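Local coordinates for protein escJ (Escherichia coli, PDB 1YJ7) that probably assembles into a membrane-associated ring platform on which the type III secretion system of enteropathogenic E. coli is built, at residues D[122-127]-D[145-150]; D[14-19]-D[57-62]; D[97-102]-D[106-111]; D[89-94]-D[149-154]. The protein carries 3 engineered substitutions. One frame throughout, in Å; residues are numbered along the deposited sequence.

Contact 1 (D[122-127]-D[145-150]); sequences SSAAVL and NLVKNS
In the beta-alpha-beta unit made by strand 123-130, helix 140-150 and strand 159-165, Val147 of the helix packs on Ala124 and Val126 of the first strand. Both branches of Val147 are used. Its CG1 meets CB of Ala124 at 4.1 Å, while CG2 meets CG2 of Val126, also at 4.1 Å. The fork is set by a first torsion of 175°, which puts CG1 anti to the backbone N and CG2 beside it, so that one methyl serves each strand residue. The two valines pass alongside each other in opposite directions rather than meeting end on. Ala124 and Val126, two apart on the strand, both send CB toward the helix, and Ala125 between them faces away, where it packs on Ser150 of the second subunit. Strands 123-130 and 159-165 run parallel, and the helix between them in sequence covers one face of their sheet. Within the sheet, Val126 also touches Val161 of the neighbouring strand. Helix 80-99 lies on the same apolar layer, bringing Leu99 to Val126 and Ile95 to Val147. Contact between the two segments is light, 93 Å² in all, and entirely apolar, all three residues being buried.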
loop_
_atom_site.group_PDB
_atom_site.type_symbol
_atom_site.label_atom_id
_atom_site.label_comp_id
_atom_site.label_asym_id
_atom_site.label_seq_id
_atom_site.Cartn_x
_atom_site.Cartn_y
_atom_site.Cartn_z
ATOM N N SER D 122 -2.700 15.736 -32.066
ATOM C CA SER D 122 -2.286 14.449 -31.543
ATOM C C SER D 122 -0.802 14.430 -31.084
ATOM O O SER D 122 0.007 15.306 -31.401
ATOM C CB SER D 122 -2.554 13.341 -32.578
ATOM O OG SER D 122 -3.948 13.218 -32.908
ATOM N N SER D 123 -0.458 13.411 -30.310
ATOM C CA SER D 123 0.937 13.120 -30.028
ATOM C C SER D 123 1.078 11.603 -29.874
ATOM O O SER D 123 0.092 10.888 -29.757
ATOM C CB SER D 123 1.395 13.849 -28.761
ATOM O OG SER D 123 0.700 13.361 -27.637
ATOM N N ALA D 124 2.307 11.122 -29.908
ATOM C CA ALA D 124 2.554 9.689 -29.790
ATOM C C ALA D 124 3.875 9.432 -29.112
ATOM O O ALA D 124 4.837 10.124 -29.361
ATOM C CB ALA D 124 2.569 9.043 -31.156
ATOM N N ALA D 125 3.899 8.417 -28.258
ATOM C CA ALA D 125 5.123 7.927 -27.622
ATOM C C ALA D 125 5.418 6.551 -28.178
ATOM O O ALA D 125 4.543 5.709 -28.187
ATOM C CB ALA D 125 4.907 7.833 -26.138
ATOM N N VAL D 126 6.654 6.338 -28.611
ATOM C CA VAL D 126 7.071 5.101 -29.265
ATOM C C VAL D 126 8.365 4.623 -28.640
ATOM O O VAL D 126 9.379 5.332 -28.682
ATOM C CB VAL D 126 7.288 5.322 -30.762
ATOM C CG1 VAL D 126 7.678 4.004 -31.444
ATOM C CG2 VAL D 126 6.044 5.902 -31.383
ATOM N N LEU D 127 8.324 3.430 -28.048
ATOM C CA LEU D 127 9.511 2.780 -27.497
ATOM C C LEU D 127 9.803 1.541 -28.337
ATOM O O LEU D 127 8.914 0.701 -28.574
ATOM C CB LEU D 127 9.280 2.373 -26.054
ATOM C CG LEU D 127 10.419 1.596 -25.380
ATOM C CD1 LEU D 127 11.687 2.421 -25.275
ATOM C CD2 LEU D 127 9.960 1.115 -24.029
ATOM N N ASN D 145 8.132 8.800 -39.445
ATOM C CA ASN D 145 7.297 9.050 -40.612
ATOM C C ASN D 145 6.187 7.993 -40.760
ATOM O O ASN D 145 5.049 8.338 -41.094
ATOM C CB ASN D 145 8.138 9.136 -41.886
ATOM C CG ASN D 145 8.834 10.483 -42.051
ATOM O OD1 ASN D 145 8.312 11.518 -41.644
ATOM N ND2 ASN D 145 10.014 10.469 -42.674
ATOM N N LEU D 146 6.497 6.726 -40.489
ATOM C CA LEU D 146 5.479 5.674 -40.471
ATOM C C LEU D 146 4.383 5.918 -39.417
ATOM O O LEU D 146 3.195 5.821 -39.710
ATOM C CB LEU D 146 6.119 4.301 -40.268
ATOM C CG LEU D 146 7.032 3.812 -41.406
ATOM C CD1 LEU D 146 7.896 2.671 -40.950
ATOM C CD2 LEU D 146 6.208 3.408 -42.624
ATOM N N VAL D 147 4.782 6.288 -38.202
ATOM C CA VAL D 147 3.837 6.589 -37.147
ATOM C C VAL D 147 3.001 7.817 -37.514
ATOM O O VAL D 147 1.789 7.792 -37.378
ATOM C CB VAL D 147 4.563 6.793 -35.800
ATOM C CG1 VAL D 147 3.594 7.237 -34.733
ATOM C CG2 VAL D 147 5.244 5.483 -35.377
ATOM N N LYS D 148 3.655 8.855 -38.011
ATOM C CA LYS D 148 2.977 10.092 -38.392
ATOM C C LYS D 148 1.829 9.814 -39.344
ATOM O O LYS D 148 0.725 10.283 -39.136
ATOM C CB LYS D 148 3.972 11.032 -39.049
ATOM C CG LYS D 148 3.381 12.384 -39.482
ATOM C CD LYS D 148 4.260 13.065 -40.485
ATOM C CE LYS D 148 3.695 14.445 -40.856
ATOM N NZ LYS D 148 2.463 14.323 -41.665
ATOM N N ASN D 149 2.100 9.028 -40.379
ATOM C CA ASN D 149 1.118 8.823 -41.438
ATOM C C ASN D 149 0.121 7.712 -41.161
ATOM O O ASN D 149 -0.789 7.494 -41.960
ATOM C CB ASN D 149 1.835 8.676 -42.778
ATOM C CG ASN D 149 2.350 10.015 -43.290
ATOM O OD1 ASN D 149 1.618 10.980 -43.330
ATOM N ND2 ASN D 149 3.617 10.080 -43.610
ATOM N N SER D 150 0.245 7.062 -40.001
ATOM C CA SER D 150 -0.729 6.075 -39.547
ATOM C C SER D 150 -1.919 6.645 -38.818
ATOM O O SER D 150 -2.923 5.959 -38.697
ATOM C CB SER D 150 -0.079 5.045 -38.613
ATOM O OG SER D 150 0.888 4.285 -39.297
#

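Contact 2 (D[14-19]-D[57-62]); sequences ANQMQA and NGFPKK. With PO4 (phosphate ion), chain H.
Helical segment 14-19 comes nearest the irregular segment 57-62 at Met17 and Phe59, whose CA atoms lie 7.2 Å apart. Helix 47-56 ends just before this point in a Schellman motif, with Gly58, at positive phi, as its C-prime residue. Phe59, in the loop that follows, sends its CB toward helix 11-23, which lies on the antiparallel sheet; there Met17 also touches Leu9 of strand 3-9 and Leu40 of strand 38-42. Met17 CG approaches the ring obliquely and comes within 3.5 Å of Phe59 CD2. Beyond it the sulfur makes a Met-aromatic contact, SD standing 5.1 Å from the centroid of the Phe59 ring and 50° off the ring normal. Gln16 crosses the phenyl group at about a right angle: CB lies 3.9 Å from Phe59 CZ, and OE1 sits at the ring edge, in its plane. Lys61 CE lies over one ring face, offset toward the rim. Farther along, Lys62 NZ donates to O2 of a phosphate ion at 3.0 Å, probably from the crystallisation liquor and also held by Lys101 of the third subunit. Between segments 14-19 and 57-62 the join thus rests on dispersion and sulfur-aromatic contact, and just outside them a hydrogen bond from Lys61 N to Glu13 OE2 adds a polar tie between loop and helix.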
loop_
_atom_site.group_PDB
_atom_site.type_symbol
_atom_site.label_atom_id
_atom_site.label_comp_id
_atom_site.label_asym_id
_atom_site.label_seq_id
_atom_site.Cartn_x
_atom_site.Cartn_y
_atom_site.Cartn_z
ATOM N N ALA D 14 9.705 -19.250 -18.586
ATOM C CA ALA D 14 10.593 -20.226 -17.983
ATOM C C ALA D 14 11.937 -20.251 -18.716
ATOM O O ALA D 14 12.977 -20.261 -18.070
ATOM C CB ALA D 14 9.949 -21.609 -17.960
ATOM N N ASN D 15 11.932 -20.259 -20.048
ATOM C CA ASN D 15 13.186 -20.293 -20.790
ATOM C C ASN D 15 14.042 -19.058 -20.538
ATOM O O ASN D 15 15.254 -19.149 -20.410
ATOM C CB ASN D 15 12.949 -20.400 -22.296
ATOM C CG ASN D 15 12.540 -21.792 -22.731
ATOM O OD1 ASN D 15 12.759 -22.783 -22.020
ATOM N ND2 ASN D 15 11.895 -21.868 -23.896
ATOM N N GLN D 16 13.415 -17.894 -20.532
ATOM C CA GLN D 16 14.164 -16.659 -20.301
ATOM C C GLN D 16 14.780 -16.637 -18.909
ATOM O O GLN D 16 15.960 -16.284 -18.756
ATOM C CB GLN D 16 13.299 -15.428 -20.572
ATOM C CG GLN D 16 12.957 -15.329 -22.064
ATOM C CD GLN D 16 12.135 -14.115 -22.408
ATOM O OE1 GLN D 16 11.378 -13.619 -21.578
ATOM N NE2 GLN D 16 12.275 -13.638 -23.652
ATOM N N MET D 17 14.015 -17.030 -17.903
ATOM C CA MET D 17 14.525 -17.049 -16.530
ATOM C C MET D 17 15.613 -18.103 -16.377
ATOM O O MET D 17 16.647 -17.854 -15.776
ATOM C CB MET D 17 13.389 -17.271 -15.525
ATOM C CG MET D 17 12.482 -16.087 -15.399
ATOM S SD MET D 17 11.267 -16.292 -14.016
ATOM C CE MET D 17 10.044 -16.474 -14.861
ATOM N N GLN D 18 15.391 -19.273 -16.969
ATOM C CA GLN D 18 16.336 -20.371 -16.871
ATOM C C GLN D 18 17.646 -20.007 -17.548
ATOM O O GLN D 18 18.703 -20.160 -16.958
ATOM C CB GLN D 18 15.718 -21.633 -17.505
ATOM C CG GLN D 18 16.615 -22.853 -17.486
ATOM C CD GLN D 18 16.027 -24.040 -18.213
ATOM O OE1 GLN D 18 16.643 -25.124 -18.266
ATOM N NE2 GLN D 18 14.882 -23.851 -18.805
ATOM N N ALA D 19 17.584 -19.515 -18.789
ATOM C CA ALA D 19 18.789 -19.086 -19.492
ATOM C C ALA D 19 19.557 -17.996 -18.737
ATOM O O ALA D 19 20.786 -18.020 -18.657
ATOM C CB ALA D 19 18.445 -18.615 -20.910
ATOM N N ASN D 57 16.424 -8.154 -13.009
ATOM C CA ASN D 57 16.073 -8.252 -14.423
ATOM C C ASN D 57 14.579 -8.206 -14.700
ATOM O O ASN D 57 14.148 -8.421 -15.837
ATOM C CB ASN D 57 16.706 -9.513 -15.016
ATOM C CG ASN D 57 18.181 -9.354 -15.229
ATOM O OD1 ASN D 57 18.602 -8.801 -16.251
ATOM N ND2 ASN D 57 18.984 -9.755 -14.244
ATOM N N GLY D 58 13.799 -7.938 -13.656
ATOM C CA GLY D 58 12.377 -7.715 -13.772
ATOM C C GLY D 58 11.541 -8.948 -13.978
ATOM O O GLY D 58 10.457 -8.847 -14.574
ATOM N N PHE D 59 12.032 -10.098 -13.494
ATOM C CA PHE D 59 11.308 -11.365 -13.580
ATOM C C PHE D 59 10.731 -11.806 -12.231
ATOM O O PHE D 59 11.400 -11.636 -11.200
ATOM C CB PHE D 59 12.257 -12.465 -14.035
ATOM C CG PHE D 59 12.607 -12.410 -15.487
ATOM C CD1 PHE D 59 13.865 -12.003 -15.887
ATOM C CD2 PHE D 59 11.697 -12.807 -16.456
ATOM C CE1 PHE D 59 14.213 -11.966 -17.226
ATOM C CE2 PHE D 59 12.041 -12.767 -17.789
ATOM C CZ PHE D 59 13.300 -12.359 -18.178
ATOM N N PRO D 60 9.535 -12.404 -12.226
ATOM C CA PRO D 60 8.690 -12.574 -13.415
ATOM C C PRO D 60 8.028 -11.269 -13.867
ATOM O O PRO D 60 7.805 -10.366 -13.065
ATOM C CB PRO D 60 7.621 -13.574 -12.946
ATOM C CG PRO D 60 7.498 -13.321 -11.512
ATOM C CD PRO D 60 8.891 -12.977 -11.033
ATOM N N LYS D 61 7.719 -11.185 -15.155
ATOM C CA LYS D 61 7.218 -9.950 -15.736
ATOM C C LYS D 61 5.824 -9.671 -15.229
ATOM O O LYS D 61 4.986 -10.557 -15.155
ATOM C CB LYS D 61 7.217 -10.024 -17.261
ATOM C CG LYS D 61 8.583 -10.248 -17.873
ATOM C CD LYS D 61 9.405 -8.988 -17.905
ATOM C CE LYS D 61 10.760 -9.236 -18.540
ATOM N NZ LYS D 61 11.810 -8.422 -17.878
ATOM N N LYS D 62 5.582 -8.433 -14.831
ATOM C CA LYS D 62 4.274 -8.108 -14.308
ATOM C C LYS D 62 3.298 -7.863 -15.443
ATOM O O LYS D 62 3.696 -7.545 -16.567
ATOM C CB LYS D 62 4.327 -6.983 -13.261
ATOM C CG LYS D 62 4.704 -5.624 -13.721
ATOM C CD LYS D 62 4.753 -4.663 -12.524
ATOM C CE LYS D 62 3.367 -4.263 -12.040
ATOM N NZ LYS D 62 3.410 -3.209 -10.970
HETATM P P PO4 H . 0.358 -0.953 -10.414
HETATM O O1 PO4 H . 0.373 -1.692 -11.741
HETATM O O2 PO4 H . 1.567 -1.322 -9.574
HETATM O O3 PO4 H . -0.896 -1.372 -9.674
HETATM O O4 PO4 H . 0.319 0.530 -10.715
#

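Contact 3 (D[97-102]-D[106-111]); sequences RLLSKI and IDCSVS
Apolar contact between Leu99, at the end of helix 80-99, and Cys108 and Val110 of strand 105-113 joins these two consecutive elements. Leu99 CD1 lies 3.8 Å from Cys108 SG and 4.4 Å from Val110 CG2, and Leu99 CB adds a second approach to the sulfur at 4.0 Å. Cys108 holds SG anti to its own backbone N (chi1 -176°), which brings the sulfur against Leu99 CB and CD1. Ile143 and Val147 of helix 140-150 are further neighbours of Leu99. Polar groups flank this patch. Ser100 OG passes 3.9 Å from Cys108 CB, but its hydrogen bond is to Glu96 O, one turn back in the helix, and a type I turn from Leu99 to Ile102 leads the chain out. On the strand, Ile106 and Asp107 both face Ile129 in a classic beta bulge. Just past it, Cys108 N donates to Asp107 OD2 at 2.9 Å, meeting the oxygen on its anti side, 31° out of the carboxylate plane. Outside the segments, Lys101 of the second subunit salt-bridges the same OD2 and bonds to Ser109 OG. Apolar packing therefore carries the contact between the segments, supplemented just outside segment 97-102 by a hydrogen bond from Val110 N to Glu96 OE1, while the bonds at OD2 probably stabilise the charge of Asp107 and link the bulged strand to the subunit interface.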
loop_
_atom_site.group_PDB
_atom_site.type_symbol
_atom_site.label_atom_id
_atom_site.label_comp_id
_atom_site.label_asym_id
_atom_site.label_seq_id
_atom_site.Cartn_x
_atom_site.Cartn_y
_atom_site.Cartn_z
ATOM N N ARG D 97 2.423 -3.670 -34.637
ATOM C CA ARG D 97 2.516 -4.818 -35.533
ATOM C C ARG D 97 3.396 -4.486 -36.723
ATOM O O ARG D 97 4.243 -5.288 -37.117
ATOM C CB ARG D 97 1.125 -5.255 -35.990
ATOM C CG ARG D 97 1.173 -6.435 -36.975
ATOM C CD ARG D 97 -0.126 -6.714 -37.620
ATOM N NE ARG D 97 -0.942 -7.533 -36.754
ATOM C CZ ARG D 97 -2.090 -7.194 -36.245
ATOM N NH1 ARG D 97 -2.608 -6.007 -36.521
ATOM N NH2 ARG D 97 -2.743 -8.066 -35.463
ATOM N N LEU D 98 3.191 -3.297 -37.289
ATOM C CA LEU D 98 3.944 -2.821 -38.453
ATOM C C LEU D 98 5.412 -2.592 -38.097
ATOM O O LEU D 98 6.318 -3.113 -38.753
ATOM C CB LEU D 98 3.279 -1.554 -39.030
ATOM C CG LEU D 98 3.907 -0.846 -40.254
ATOM C CD1 LEU D 98 2.857 -0.005 -41.027
ATOM C CD2 LEU D 98 5.081 0.033 -39.863
ATOM N N LEU D 99 5.670 -1.849 -37.027
ATOM C CA LEU D 99 7.046 -1.548 -36.641
ATOM C C LEU D 99 7.811 -2.812 -36.265
ATOM O O LEU D 99 9.020 -2.884 -36.442
ATOM C CB LEU D 99 7.108 -0.544 -35.488
ATOM C CG LEU D 99 6.596 0.852 -35.797
ATOM C CD1 LEU D 99 6.591 1.686 -34.535
ATOM C CD2 LEU D 99 7.415 1.492 -36.866
ATOM N N SER D 100 7.107 -3.817 -35.774
ATOM C CA SER D 100 7.762 -5.041 -35.334
ATOM C C SER D 100 8.246 -5.907 -36.498
ATOM O O SER D 100 8.949 -6.896 -36.283
ATOM C CB SER D 100 6.845 -5.841 -34.429
ATOM O OG SER D 100 6.525 -5.090 -33.274
ATOM N N LYS D 101 7.893 -5.539 -37.724
ATOM C CA LYS D 101 8.445 -6.192 -38.921
ATOM C C LYS D 101 9.772 -5.600 -39.380
ATOM O O LYS D 101 10.450 -6.161 -40.244
ATOM C CB LYS D 101 7.426 -6.157 -40.072
ATOM C CG LYS D 101 6.161 -6.932 -39.774
ATOM C CD LYS D 101 5.244 -6.957 -40.973
ATOM C CE LYS D 101 3.896 -7.556 -40.644
ATOM N NZ LYS D 101 3.103 -7.725 -41.907
ATOM N N ILE D 102 10.177 -4.462 -38.814
ATOM C CA ILE D 102 11.491 -3.921 -39.146
ATOM C C ILE D 102 12.578 -4.845 -38.608
ATOM O O ILE D 102 12.570 -5.164 -37.418
ATOM C CB ILE D 102 11.661 -2.517 -38.540
ATOM C CG1 ILE D 102 10.645 -1.558 -39.164
ATOM C CG2 ILE D 102 13.077 -2.036 -38.736
ATOM C CD1 ILE D 102 10.561 -0.221 -38.476
ATOM N N ILE D 106 12.736 -6.082 -31.734
ATOM C CA ILE D 106 12.293 -7.250 -30.969
ATOM C C ILE D 106 11.167 -6.981 -29.974
ATOM O O ILE D 106 10.533 -7.906 -29.453
ATOM C CB ILE D 106 13.510 -7.980 -30.339
ATOM C CG1 ILE D 106 14.128 -7.147 -29.220
ATOM C CG2 ILE D 106 14.513 -8.303 -31.430
ATOM C CD1 ILE D 106 15.334 -7.838 -28.546
ATOM N N ASP D 107 10.880 -5.708 -29.702
ATOM C CA ASP D 107 9.722 -5.346 -28.888
ATOM C C ASP D 107 9.393 -3.881 -29.207
ATOM O O ASP D 107 10.260 -3.159 -29.672
ATOM C CB ASP D 107 10.002 -5.558 -27.393
ATOM C CG ASP D 107 8.745 -5.680 -26.553
ATOM O OD1 ASP D 107 8.887 -5.978 -25.338
ATOM O OD2 ASP D 107 7.583 -5.491 -26.967
ATOM N N CYS D 108 8.130 -3.497 -29.041
ATOM C CA CYS D 108 7.648 -2.163 -29.413
ATOM C C CYS D 108 6.454 -1.812 -28.541
ATOM O O CYS D 108 5.565 -2.654 -28.323
ATOM C CB CYS D 108 7.217 -2.129 -30.912
ATOM S SG CYS D 108 6.728 -0.495 -31.485
ATOM N N SER D 109 6.403 -0.576 -28.038
ATOM C CA SER D 109 5.215 -0.050 -27.414
ATOM C C SER D 109 4.887 1.295 -28.017
ATOM O O SER D 109 5.771 2.109 -28.219
ATOM C CB SER D 109 5.390 0.117 -25.903
ATOM O OG SER D 109 5.316 -1.120 -25.231
ATOM N N VAL D 110 3.611 1.498 -28.310
ATOM C CA VAL D 110 3.107 2.767 -28.821
ATOM C C VAL D 110 1.962 3.205 -27.930
ATOM O O VAL D 110 1.016 2.437 -27.682
ATOM C CB VAL D 110 2.598 2.634 -30.278
ATOM C CG1 VAL D 110 1.978 3.952 -30.740
ATOM C CG2 VAL D 110 3.731 2.226 -31.182
ATOM N N SER D 111 2.042 4.441 -27.430
ATOM C CA SER D 111 0.930 5.047 -26.723
ATOM C C SER D 111 0.516 6.299 -27.485
ATOM O O SER D 111 1.336 7.213 -27.666
ATOM C CB SER D 111 1.305 5.397 -25.276
ATOM O OG SER D 111 0.177 5.936 -24.595
#

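Contact 4 (D[89-94]-D[149-154]); sequences YLKEQD and NSVDDL
Lys91 NZ donates a hydrogen bond to the backbone O of Ser150 at 2.8 Å, linking helix 80-99 to the chain around Ser150. The ammonium group approaches nearly along the C=O axis, with a C=O...N angle of 164°. The lysine does not reach straight out: its chain folds at the second and third torsions (62° and 65°), which draws CD and CE against the same oxygen, CE lying 3.3 Å from Ser150 O. Nearer the backbone, Lys91 CG packs on Val151 CG2 at 4.1 Å, the two side chains crossing obliquely, and Lys91 CD comes within 4.5 Å of Ser150 CB. The hydroxyl of Ser150 is bonded to Leu146 O within its own helix, and the lysine bonds the carbonyl. Apolar residues surround the pair: Ile95, a turn after Lys91, touches both Ser150 and Val151, and Leu112 of strand 105-113 touches both Lys91 and Val151. On the buried side of the helix Glu92 OE1 accepts a bond from Leu112 N. The contact thus lies at the surface, where two helices and the end of strand 105-113 come together, and the loop that follows is tied by Asp152 and Asp153 to Ser122 ahead of strand 123-130.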
loop_
_atom_site.group_PDB
_atom_site.type_symbol
_atom_site.label_atom_id
_atom_site.label_comp_id
_atom_site.label_asym_id
_atom_site.label_seq_id
_atom_site.Cartn_x
_atom_site.Cartn_y
_atom_site.Cartn_z
ATOM N N TYR D 89 -6.736 1.869 -29.205
ATOM C CA TYR D 89 -5.959 0.681 -28.860
ATOM C C TYR D 89 -5.673 -0.143 -30.103
ATOM O O TYR D 89 -4.537 -0.586 -30.329
ATOM C CB TYR D 89 -6.725 -0.140 -27.825
ATOM C CG TYR D 89 -6.184 -1.520 -27.571
ATOM C CD1 TYR D 89 -5.011 -1.709 -26.830
ATOM C CD2 TYR D 89 -6.849 -2.642 -28.039
ATOM C CE1 TYR D 89 -4.516 -2.979 -26.585
ATOM C CE2 TYR D 89 -6.371 -3.918 -27.785
ATOM C CZ TYR D 89 -5.203 -4.072 -27.061
ATOM O OH TYR D 89 -4.722 -5.340 -26.807
ATOM N N LEU D 90 -6.688 -0.326 -30.940
ATOM C CA LEU D 90 -6.475 -0.982 -32.229
ATOM C C LEU D 90 -5.408 -0.299 -33.072
ATOM O O LEU D 90 -4.579 -0.980 -33.678
ATOM C CB LEU D 90 -7.778 -1.074 -33.027
ATOM C CG LEU D 90 -7.699 -1.776 -34.384
ATOM C CD1 LEU D 90 -7.402 -3.237 -34.198
ATOM C CD2 LEU D 90 -9.008 -1.573 -35.171
ATOM N N LYS D 91 -5.430 1.032 -33.149
ATOM C CA LYS D 91 -4.413 1.757 -33.877
ATOM C C LYS D 91 -3.027 1.543 -33.264
ATOM O O LYS D 91 -2.069 1.292 -33.981
ATOM C CB LYS D 91 -4.723 3.255 -33.950
ATOM C CG LYS D 91 -3.710 4.075 -34.763
ATOM C CD LYS D 91 -3.617 3.663 -36.265
ATOM C CE LYS D 91 -4.903 3.943 -37.029
ATOM N NZ LYS D 91 -4.738 3.783 -38.526
ATOM N N GLU D 92 -2.925 1.635 -31.944
ATOM C CA GLU D 92 -1.641 1.381 -31.278
ATOM C C GLU D 92 -1.092 -0.008 -31.643
ATOM O O GLU D 92 0.110 -0.160 -31.948
ATOM C CB GLU D 92 -1.812 1.464 -29.754
ATOM C CG GLU D 92 -1.970 2.883 -29.239
ATOM C CD GLU D 92 -2.375 2.930 -27.773
ATOM O OE1 GLU D 92 -2.421 4.049 -27.226
ATOM O OE2 GLU D 92 -2.625 1.846 -27.175
ATOM N N GLN D 93 -1.967 -1.002 -31.608
ATOM C CA GLN D 93 -1.601 -2.384 -31.929
ATOM C C GLN D 93 -1.207 -2.547 -33.384
ATOM O O GLN D 93 -0.240 -3.255 -33.688
ATOM C CB GLN D 93 -2.742 -3.319 -31.539
ATOM C CG GLN D 93 -2.963 -3.372 -30.017
ATOM C CD GLN D 93 -1.889 -4.168 -29.277
ATOM O OE1 GLN D 93 -1.225 -3.651 -28.364
ATOM N NE2 GLN D 93 -1.726 -5.407 -29.650
ATOM N N ASP D 94 -1.926 -1.867 -34.286
ATOM C CA ASP D 94 -1.599 -1.889 -35.703
ATOM C C ASP D 94 -0.213 -1.292 -35.968
ATOM O O ASP D 94 0.547 -1.796 -36.791
ATOM C CB ASP D 94 -2.615 -1.069 -36.513
ATOM C CG ASP D 94 -3.977 -1.731 -36.641
ATOM O OD1 ASP D 94 -4.156 -2.937 -36.314
ATOM O OD2 ASP D 94 -4.945 -1.076 -37.114
ATOM N N ASN D 149 2.100 9.028 -40.379
ATOM C CA ASN D 149 1.118 8.823 -41.438
ATOM C C ASN D 149 0.121 7.712 -41.161
ATOM O O ASN D 149 -0.789 7.494 -41.960
ATOM C CB ASN D 149 1.835 8.676 -42.778
ATOM C CG ASN D 149 2.350 10.015 -43.290
ATOM O OD1 ASN D 149 1.618 10.980 -43.330
ATOM N ND2 ASN D 149 3.617 10.080 -43.610
ATOM N N SER D 150 0.245 7.062 -40.001
ATOM C CA SER D 150 -0.729 6.075 -39.547
ATOM C C SER D 150 -1.919 6.645 -38.818
ATOM O O SER D 150 -2.923 5.959 -38.697
ATOM C CB SER D 150 -0.079 5.045 -38.613
ATOM O OG SER D 150 0.888 4.285 -39.297
ATOM N N VAL D 151 -1.797 7.883 -38.333
ATOM C CA VAL D 151 -2.622 8.401 -37.245
ATOM C C VAL D 151 -3.142 9.777 -37.618
ATOM O O VAL D 151 -2.398 10.584 -38.120
ATOM C CB VAL D 151 -1.748 8.588 -35.942
ATOM C CG1 VAL D 151 -2.484 9.397 -34.861
ATOM C CG2 VAL D 151 -1.307 7.289 -35.401
ATOM N N ASP D 152 -4.409 10.032 -37.345
ATOM C CA ASP D 152 -5.022 11.327 -37.607
ATOM C C ASP D 152 -4.312 12.495 -36.920
ATOM O O ASP D 152 -4.087 12.466 -35.704
ATOM C CB ASP D 152 -6.492 11.267 -37.166
ATOM C CG ASP D 152 -7.209 12.610 -37.293
ATOM O OD1 ASP D 152 -7.202 13.213 -38.398
ATOM O OD2 ASP D 152 -7.804 13.126 -36.322
ATOM N N ASP D 153 -3.948 13.494 -37.722
ATOM C CA ASP D 153 -3.552 14.826 -37.255
ATOM C C ASP D 153 -2.350 14.792 -36.315
ATOM O O ASP D 153 -2.411 15.324 -35.198
ATOM C CB ASP D 153 -4.769 15.494 -36.582
ATOM C CG ASP D 153 -4.569 16.995 -36.307
ATOM O OD1 ASP D 153 -5.203 17.490 -35.342
ATOM O OD2 ASP D 153 -3.839 17.759 -36.983
ATOM N N LEU D 154 -1.277 14.141 -36.765
ATOM C CA LEU D 154 -0.067 13.958 -35.984
ATOM C C LEU D 154 1.109 14.609 -36.708
ATOM O O LEU D 154 1.339 14.368 -37.897
ATOM C CB LEU D 154 0.167 12.443 -35.744
ATOM C CG LEU D 154 1.300 11.987 -34.847
ATOM C CD1 LEU D 154 1.159 12.571 -33.443
ATOM C CD2 LEU D 154 1.331 10.462 -34.772
#

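Overall arrangement
Contacts 1, 3 and 4 gather in the domain built on the mixed sheet 105-113, 123-130, 159-165, their centres 7 to 12 Å apart, with helices 80-99 and 140-150 packed on it. Contacts 3 and 4 share helix 80-99; contacts 1 and 4 share helix 140-150 and overlap at Asn149 and Ser150. Along the chain contact 3 is nested within the loop that contact 4 closes. Contact 2 comes first, in the separate N-terminal alpha/beta part, its centre 21 to 31 Å from the others. Contacts 1, 2 and 3 all touch the second subunit, consistent with a protein that assembles side by side.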